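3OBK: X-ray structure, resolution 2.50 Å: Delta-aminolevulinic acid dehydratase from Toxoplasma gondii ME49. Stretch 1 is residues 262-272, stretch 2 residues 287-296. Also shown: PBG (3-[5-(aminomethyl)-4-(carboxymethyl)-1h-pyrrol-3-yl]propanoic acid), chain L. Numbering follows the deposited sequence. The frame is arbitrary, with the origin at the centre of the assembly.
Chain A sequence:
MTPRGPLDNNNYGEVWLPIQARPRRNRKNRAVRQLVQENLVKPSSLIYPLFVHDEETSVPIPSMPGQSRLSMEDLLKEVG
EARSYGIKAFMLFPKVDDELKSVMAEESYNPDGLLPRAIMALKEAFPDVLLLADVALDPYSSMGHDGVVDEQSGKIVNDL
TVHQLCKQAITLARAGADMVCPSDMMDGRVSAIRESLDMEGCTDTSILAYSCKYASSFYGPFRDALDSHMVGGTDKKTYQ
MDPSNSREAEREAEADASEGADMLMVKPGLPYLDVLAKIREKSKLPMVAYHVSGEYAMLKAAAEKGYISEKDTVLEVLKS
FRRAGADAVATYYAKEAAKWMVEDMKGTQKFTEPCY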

ATOM      1  N   ASP A 262     -22.967 -11.966   6.338  1.00 10.76           N
ATOM      2  CA  ASP A 262     -22.189 -12.447   7.457  1.00 10.63           C
ATOM      3  C   ASP A 262     -20.935 -13.223   6.998  1.00 10.80           C
ATOM      4  O   ASP A 262     -19.943 -13.289   7.734  1.00 10.42           O
ATOM      5  CB  ASP A 262     -23.068 -13.395   8.294  1.00 10.42           C
ATOM      6  CG  ASP A 262     -24.282 -12.711   8.874  1.00 10.57           C
ATOM      7  OD1 ASP A 262     -24.087 -11.838   9.757  1.00 11.06           O
ATOM      8  OD2 ASP A 262     -25.427 -13.056   8.490  1.00 10.32           O
ATOM      9  N   MET A 263     -21.024 -13.887   5.831  1.00 11.12           N
ATOM     10  CA  MET A 263     -19.892 -14.624   5.232  1.00 10.90           C
ATOM     11  C   MET A 263     -19.980 -14.571   3.728  1.00 10.71           C
ATOM     12  O   MET A 263     -21.078 -14.447   3.171  1.00 11.11           O
ATOM     13  CB  MET A 263     -19.884 -16.089   5.657  1.00 10.96           C
ATOM     14  CG  MET A 263     -19.875 -16.312   7.182  1.00 12.60           C
ATOM     15  SD  MET A 263     -19.769 -18.050   7.679  1.00 14.59           S
ATOM     16  CE  MET A 263     -20.365 -17.878   9.367  1.00 13.34           C
ATOM     17  N   LEU A 264     -18.817 -14.682   3.081  1.00 10.49           N
ATOM     18  CA  LEU A 264     -18.705 -14.708   1.639  1.00  9.97           C
ATOM     19  C   LEU A 264     -18.138 -16.028   1.143  1.00 10.62           C
ATOM     20  O   LEU A 264     -17.153 -16.538   1.677  1.00 11.15           O
ATOM     21  CB  LEU A 264     -17.831 -13.580   1.180  1.00  9.76           C
ATOM     22  CG  LEU A 264     -18.295 -12.198   1.647  1.00  9.80           C
ATOM     23  CD1 LEU A 264     -17.222 -11.164   1.274  1.00 10.42           C
ATOM     24  CD2 LEU A 264     -19.679 -11.814   1.120  1.00  9.12           C
ATOM     25  N   MET A 265     -18.802 -16.583   0.138  1.00 11.21           N
ATOM     26  CA  MET A 265     -18.482 -17.864  -0.452  1.00 11.58           C
ATOM     27  C   MET A 265     -17.911 -17.654  -1.847  1.00 11.35           C
ATOM     28  O   MET A 265     -18.432 -16.836  -2.627  1.00 12.80           O
ATOM     29  CB  MET A 265     -19.756 -18.684  -0.539  1.00 12.43           C
ATOM     30  CG  MET A 265     -19.696 -19.976  -1.394  1.00 14.73           C
ATOM     31  SD  MET A 265     -19.074 -21.429  -0.545  1.00 20.96           S
ATOM     32  CE  MET A 265     -20.402 -21.785   0.611  1.00 16.76           C
ATOM     33  N   VAL A 266     -16.823 -18.352  -2.155  1.00 10.87           N
ATOM     34  CA  VAL A 266     -16.308 -18.431  -3.524  1.00 10.07           C
ATOM     35  C   VAL A 266     -16.521 -19.843  -3.977  1.00 10.29           C
ATOM     36  O   VAL A 266     -16.216 -20.786  -3.238  1.00 10.11           O
ATOM     37  CB  VAL A 266     -14.796 -18.164  -3.615  1.00 10.30           C
ATOM     38  CG1 VAL A 266     -14.267 -18.424  -5.084  1.00  8.69           C
ATOM     39  CG2 VAL A 266     -14.487 -16.770  -3.124  1.00  8.69           C
ATOM     40  N   LYS A 267     -17.009 -19.984  -5.199  1.00 10.54           N
ATOM     41  CA  LYS A 267     -17.380 -21.265  -5.731  1.00 10.72           C
ATOM     42  C   LYS A 267     -17.284 -21.182  -7.205  1.00 10.43           C
ATOM     43  O   LYS A 267     -17.733 -20.194  -7.779  1.00 10.79           O
ATOM     44  CB  LYS A 267     -18.814 -21.517  -5.377  1.00 11.70           C
ATOM     45  CG  LYS A 267     -19.468 -22.784  -5.929  1.00 13.12           C
ATOM     46  CD  LYS A 267     -20.854 -22.757  -5.357  1.00 16.17           C
ATOM     47  CE  LYS A 267     -21.879 -23.572  -6.057  1.00 18.86           C
ATOM     48  NZ  LYS A 267     -23.228 -23.021  -5.640  1.00 20.04           N
ATOM     49  N   PRO A 268     -16.721 -22.212  -7.849  1.00  9.93           N
ATOM     50  CA  PRO A 268     -16.127 -23.439  -7.305  1.00  9.72           C
ATOM     51  C   PRO A 268     -14.846 -23.250  -6.496  1.00  9.39           C
ATOM     52  O   PRO A 268     -14.526 -22.150  -6.111  1.00  9.24           O
ATOM     53  CB  PRO A 268     -15.872 -24.290  -8.555  1.00 10.20           C
ATOM     54  CG  PRO A 268     -16.833 -23.737  -9.583  1.00  9.61           C
ATOM     55  CD  PRO A 268     -16.921 -22.292  -9.300  1.00  9.33           C
ATOM     56  N   GLY A 269     -14.136 -24.344  -6.237  1.00  9.67           N
ATOM     57  CA  GLY A 269     -13.121 -24.379  -5.186  1.00  9.61           C
ATOM     58  C   GLY A 269     -11.689 -24.253  -5.650  1.00  9.67           C
ATOM     59  O   GLY A 269     -11.194 -23.154  -5.838  1.00 10.21           O
ATOM     60  N   LEU A 270     -11.030 -25.386  -5.848  1.00  9.86           N
ATOM     61  CA  LEU A 270      -9.624 -25.405  -6.212  1.00 10.27           C
ATOM     62  C   LEU A 270      -9.318 -24.535  -7.426  1.00 10.05           C
ATOM     63  O   LEU A 270      -8.351 -23.784  -7.419  1.00 10.62           O
ATOM     64  CB  LEU A 270      -9.137 -26.839  -6.467  1.00 10.32           C
ATOM     65  CG  LEU A 270      -8.940 -27.689  -5.229  1.00 11.57           C
ATOM     66  CD1 LEU A 270      -8.356 -29.035  -5.640  1.00 11.64           C
ATOM     67  CD2 LEU A 270      -8.050 -26.984  -4.211  1.00 10.89           C
ATOM     68  N   PRO A 271     -10.137 -24.614  -8.471  1.00  9.44           N
ATOM     69  CA  PRO A 271      -9.809 -23.727  -9.577  1.00  9.39           C
ATOM     70  C   PRO A 271     -10.068 -22.248  -9.331  1.00  8.54           C
ATOM     71  O   PRO A 271      -9.927 -21.486 -10.258  1.00  8.59           O
ATOM     72  CB  PRO A 271     -10.695 -24.226 -10.729  1.00  9.21           C
ATOM     73  CG  PRO A 271     -11.291 -25.506 -10.276  1.00  9.69           C
ATOM     74  CD  PRO A 271     -11.267 -25.497  -8.780  1.00  9.99           C
ATOM     75  N   TYR A 272     -10.457 -21.834  -8.133  1.00  8.44           N
ATOM     76  CA  TYR A 272     -10.700 -20.401  -7.866  1.00  8.39           C
ATOM     77  C   TYR A 272      -9.952 -19.878  -6.630  1.00  8.40           C
ATOM     78  O   TYR A 272     -10.309 -18.847  -6.044  1.00  8.36           O
ATOM     79  CB  TYR A 272     -12.213 -20.150  -7.830  1.00  8.29           C
ATOM     80  CG  TYR A 272     -12.819 -20.400  -9.193  1.00  8.74           C
ATOM     81  CD1 TYR A 272     -12.856 -19.398 -10.151  1.00  9.01           C
ATOM     82  CD2 TYR A 272     -13.277 -21.674  -9.558  1.00 10.48           C
ATOM     83  CE1 TYR A 272     -13.385 -19.625 -11.427  1.00  9.11           C
ATOM     84  CE2 TYR A 272     -13.798 -21.925 -10.849  1.00  9.33           C
ATOM     85  CZ  TYR A 272     -13.834 -20.892 -11.780  1.00  9.41           C
ATOM     86  OH  TYR A 272     -14.311 -21.116 -13.052  1.00  8.55           O
ATOM     87  N   MET A 287     -14.591 -16.131   5.190  1.00 10.04           N
ATOM     88  CA  MET A 287     -14.593 -16.695   3.859  1.00  9.77           C
ATOM     89  C   MET A 287     -14.925 -18.169   3.892  1.00  9.14           C
ATOM     90  O   MET A 287     -14.492 -18.888   4.768  1.00  9.24           O
ATOM     91  CB  MET A 287     -13.222 -16.526   3.200  1.00 10.06           C
ATOM     92  CG  MET A 287     -12.765 -15.095   2.888  1.00 10.08           C
ATOM     93  SD  MET A 287     -13.958 -14.072   2.014  1.00 11.79           S
ATOM     94  CE  MET A 287     -14.114 -14.882   0.431  1.00 10.99           C
ATOM     95  N   VAL A 288     -15.698 -18.598   2.907  1.00  9.04           N
ATOM     96  CA  VAL A 288     -16.040 -19.989   2.716  1.00  8.71           C
ATOM     97  C   VAL A 288     -15.748 -20.319   1.287  1.00  8.26           C
ATOM     98  O   VAL A 288     -15.892 -19.485   0.412  1.00  8.24           O
ATOM     99  CB  VAL A 288     -17.554 -20.271   3.045  1.00  8.90           C
ATOM    100  CG1 VAL A 288     -17.809 -21.730   3.162  1.00  8.38           C
ATOM    101  CG2 VAL A 288     -17.955 -19.590   4.343  1.00  8.52           C
ATOM    102  N   ALA A 289     -15.292 -21.535   1.054  1.00  8.71           N
ATOM    103  CA  ALA A 289     -15.034 -22.040  -0.295  1.00  8.74           C
ATOM    104  C   ALA A 289     -15.848 -23.328  -0.496  1.00  8.87           C
ATOM    105  O   ALA A 289     -16.123 -24.025   0.458  1.00  9.46           O
ATOM    106  CB  ALA A 289     -13.573 -22.277  -0.476  1.00  8.28           C
ATOM    107  N   TYR A 290     -16.260 -23.617  -1.727  1.00  9.12           N
ATOM    108  CA  TYR A 290     -17.047 -24.808  -2.019  1.00  9.01           C
ATOM    109  C   TYR A 290     -16.249 -25.726  -2.945  1.00  9.21           C
ATOM    110  O   TYR A 290     -15.965 -25.382  -4.094  1.00  9.00           O
ATOM    111  CB  TYR A 290     -18.351 -24.424  -2.688  1.00  8.74           C
ATOM    112  CG  TYR A 290     -19.494 -25.397  -2.500  1.00  8.49           C
ATOM    113  CD1 TYR A 290     -19.389 -26.740  -2.844  1.00  8.68           C
ATOM    114  CD2 TYR A 290     -20.718 -24.953  -2.018  1.00 10.04           C
ATOM    115  CE1 TYR A 290     -20.495 -27.625  -2.689  1.00  8.40           C
ATOM    116  CE2 TYR A 290     -21.799 -25.814  -1.847  1.00  9.59           C
ATOM    117  CZ  TYR A 290     -21.692 -27.134  -2.183  1.00  8.86           C
ATOM    118  OH  TYR A 290     -22.811 -27.920  -1.997  1.00 10.22           O
ATOM    119  N   HIS A 291     -15.895 -26.892  -2.405  1.00  8.99           N
ATOM    120  CA  HIS A 291     -15.318 -27.989  -3.149  1.00  9.29           C
ATOM    121  C   HIS A 291     -16.474 -28.732  -3.829  1.00  9.11           C
ATOM    122  O   HIS A 291     -17.121 -29.579  -3.191  1.00 10.18           O
ATOM    123  CB  HIS A 291     -14.573 -28.897  -2.176  1.00  9.59           C
ATOM    124  CG  HIS A 291     -13.676 -29.902  -2.824  1.00 10.39           C
ATOM    125  ND1 HIS A 291     -13.565 -31.196  -2.360  1.00 12.19           N
ATOM    126  CD2 HIS A 291     -12.839 -29.804  -3.882  1.00 10.77           C
ATOM    127  CE1 HIS A 291     -12.684 -31.848  -3.102  1.00 12.32           C
ATOM    128  NE2 HIS A 291     -12.225 -31.026  -4.030  1.00 11.14           N
ATOM    129  N   VAL A 292     -16.737 -28.406  -5.094  1.00  8.41           N
ATOM    130  CA  VAL A 292     -18.007 -28.735  -5.716  1.00  8.42           C
ATOM    131  C   VAL A 292     -18.062 -30.144  -6.286  1.00  8.95           C
ATOM    132  O   VAL A 292     -17.037 -30.798  -6.473  1.00  8.92           O
ATOM    133  CB  VAL A 292     -18.360 -27.762  -6.848  1.00  8.67           C
ATOM    134  CG1 VAL A 292     -18.291 -26.331  -6.367  1.00  8.26           C
ATOM    135  CG2 VAL A 292     -17.475 -27.992  -8.067  1.00  8.42           C
ATOM    136  N   SER A 293     -19.287 -30.587  -6.587  1.00  9.18           N
ATOM    137  CA  SER A 293     -19.561 -31.945  -7.008  1.00  9.38           C
ATOM    138  C   SER A 293     -18.600 -32.438  -8.077  1.00  9.43           C
ATOM    139  O   SER A 293     -18.127 -33.555  -8.033  1.00 10.31           O
ATOM    140  CB  SER A 293     -20.980 -32.006  -7.548  1.00 10.10           C
ATOM    141  OG  SER A 293     -21.139 -31.187  -8.701  1.00 10.12           O
ATOM    142  N   GLY A 294     -18.307 -31.599  -9.038  1.00  9.33           N
ATOM    143  CA  GLY A 294     -17.421 -31.991 -10.126  1.00  9.99           C
ATOM    144  C   GLY A 294     -16.015 -32.251  -9.642  1.00  9.75           C
ATOM    145  O   GLY A 294     -15.365 -33.187 -10.085  1.00  9.86           O
ATOM    146  N   GLU A 295     -15.555 -31.407  -8.733  1.00 10.09           N
ATOM    147  CA  GLU A 295     -14.256 -31.589  -8.103  1.00 10.68           C
ATOM    148  C   GLU A 295     -14.215 -32.905  -7.323  1.00 10.27           C
ATOM    149  O   GLU A 295     -13.229 -33.608  -7.388  1.00 10.09           O
ATOM    150  CB  GLU A 295     -13.929 -30.420  -7.182  1.00 10.76           C
ATOM    151  CG  GLU A 295     -13.847 -29.049  -7.889  1.00 12.58           C
ATOM    152  CD  GLU A 295     -13.538 -27.947  -6.919  1.00 13.85           C
ATOM    153  OE1 GLU A 295     -12.365 -27.896  -6.459  1.00 13.29           O
ATOM    154  OE2 GLU A 295     -14.492 -27.175  -6.590  1.00 15.34           O
ATOM    155  N   TYR A 296     -15.301 -33.216  -6.621  1.00 10.09           N
ATOM    156  CA  TYR A 296     -15.472 -34.468  -5.882  1.00 10.87           C
ATOM    157  C   TYR A 296     -15.397 -35.687  -6.791  1.00 10.85           C
ATOM    158  O   TYR A 296     -14.699 -36.644  -6.511  1.00 10.39           O
ATOM    159  CB  TYR A 296     -16.838 -34.448  -5.151  1.00 10.92           C
ATOM    160  CG  TYR A 296     -17.158 -35.710  -4.355  1.00 11.78           C
ATOM    161  CD1 TYR A 296     -16.644 -35.902  -3.071  1.00 12.42           C
ATOM    162  CD2 TYR A 296     -17.974 -36.703  -4.892  1.00 10.90           C
ATOM    163  CE1 TYR A 296     -16.954 -37.067  -2.326  1.00 12.69           C
ATOM    164  CE2 TYR A 296     -18.284 -37.831  -4.180  1.00 12.78           C
ATOM    165  CZ  TYR A 296     -17.762 -38.028  -2.901  1.00 13.89           C
ATOM    166  OH  TYR A 296     -18.076 -39.183  -2.216  1.00 13.93           O
TER
HETATM  167  CHA PBG L 360     -27.988 -23.961  -7.174  1.00 19.71           C
HETATM  168  C1A PBG L 360     -26.743 -24.664  -6.741  1.00 19.58           C
HETATM  169  C2A PBG L 360     -25.817 -25.291  -7.570  1.00 19.49           C
HETATM  170  C3A PBG L 360     -24.838 -25.795  -6.733  1.00 16.46           C
HETATM  171  C4A PBG L 360     -25.146 -25.388  -5.448  1.00 18.81           C
HETATM  172  NA  PBG L 360     -26.315 -24.732  -5.473  1.00 19.44           N
HETATM  173  C5A PBG L 360     -25.910 -25.562  -9.052  1.00 21.31           C
HETATM  174  C6A PBG L 360     -25.815 -24.403  -9.947  1.00 19.95           C
HETATM  175  O1A PBG L 360     -26.034 -23.273  -9.437  1.00 22.89           O
HETATM  176  O2A PBG L 360     -25.615 -24.571 -11.172  1.00 16.92           O
HETATM  177  C7A PBG L 360     -23.684 -26.615  -7.162  1.00 14.72           C
HETATM  178  C8A PBG L 360     -22.919 -27.306  -6.097  1.00 12.13           C
HETATM  179  C9A PBG L 360     -21.970 -28.357  -6.497  1.00  9.48           C
HETATM  180  O3A PBG L 360     -21.662 -29.192  -5.651  1.00 14.05           O
HETATM  181  O4A PBG L 360     -21.690 -28.617  -7.678  1.00  9.26           O
HETATM  182  N1  PBG L 360     -28.073 -22.552  -6.965  1.00 18.89           N

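Residues 263-267 form a β-strand that runs parallel to a second one beginning at Met287, and together the two stretches bury 712 Å² against each other. Asp262 precedes the contact and takes no part in it. Met263 opens it: its CB points toward stretch 2 but the end of its long chain leads away, leaving SD 4.1 Å from Val288 CG2.

From Leu264 onward the backbones are stitched together by alternating hydrogen bonds. Val288 N donates to Leu264 O (2.8 Å), Val266 N to Val288 O (3.0 Å) and Tyr290 N to Val266 O (3.2 Å), so Val288 is bonded through both its amide and its carbonyl. The Met265 CA contact with Val288 O (3.2 Å) adds a CA-H...O interaction. Side chains alternate between the faces. Leu264 and Val266 share one with Met287 and Ala289; there the flexible Met287 side chain folds back, placing SD 4.0 Å from Leu264 CB and CE 4.0 Å from Val266 CG2. Met265 lies on the other face with Val288, its CE 3.6 Å from Val288 CG1, while its SD sits at the edge of the Tyr290 ring.

Lys267 is fully extended. Its aliphatic CG packs 3.8 Å from both Tyr290 CB and Val292 CG1, while NZ reaches to 3.1 Å from PBG C4A. Pro268, which follows a cis peptide bond, rests its CB 3.8 Å from Val292 CG1.

Beyond the strand, Glu295 takes over. Its carboxylate accepts Gly269 N at OE2 and Leu270 N at OE1, both at 2.9 Å, and OE2 also accepts Val292 N (3.0 Å), tying the turn to the start of the helix. Glycine suits position 269 because a CB would lie 2.7 Å from Tyr290 O and 2.9 Å from Glu295 OE2. Pro271 CD approaches Glu295 OE1 at 3.5 Å, and Tyr272, though buried, makes no contact with stretch 2.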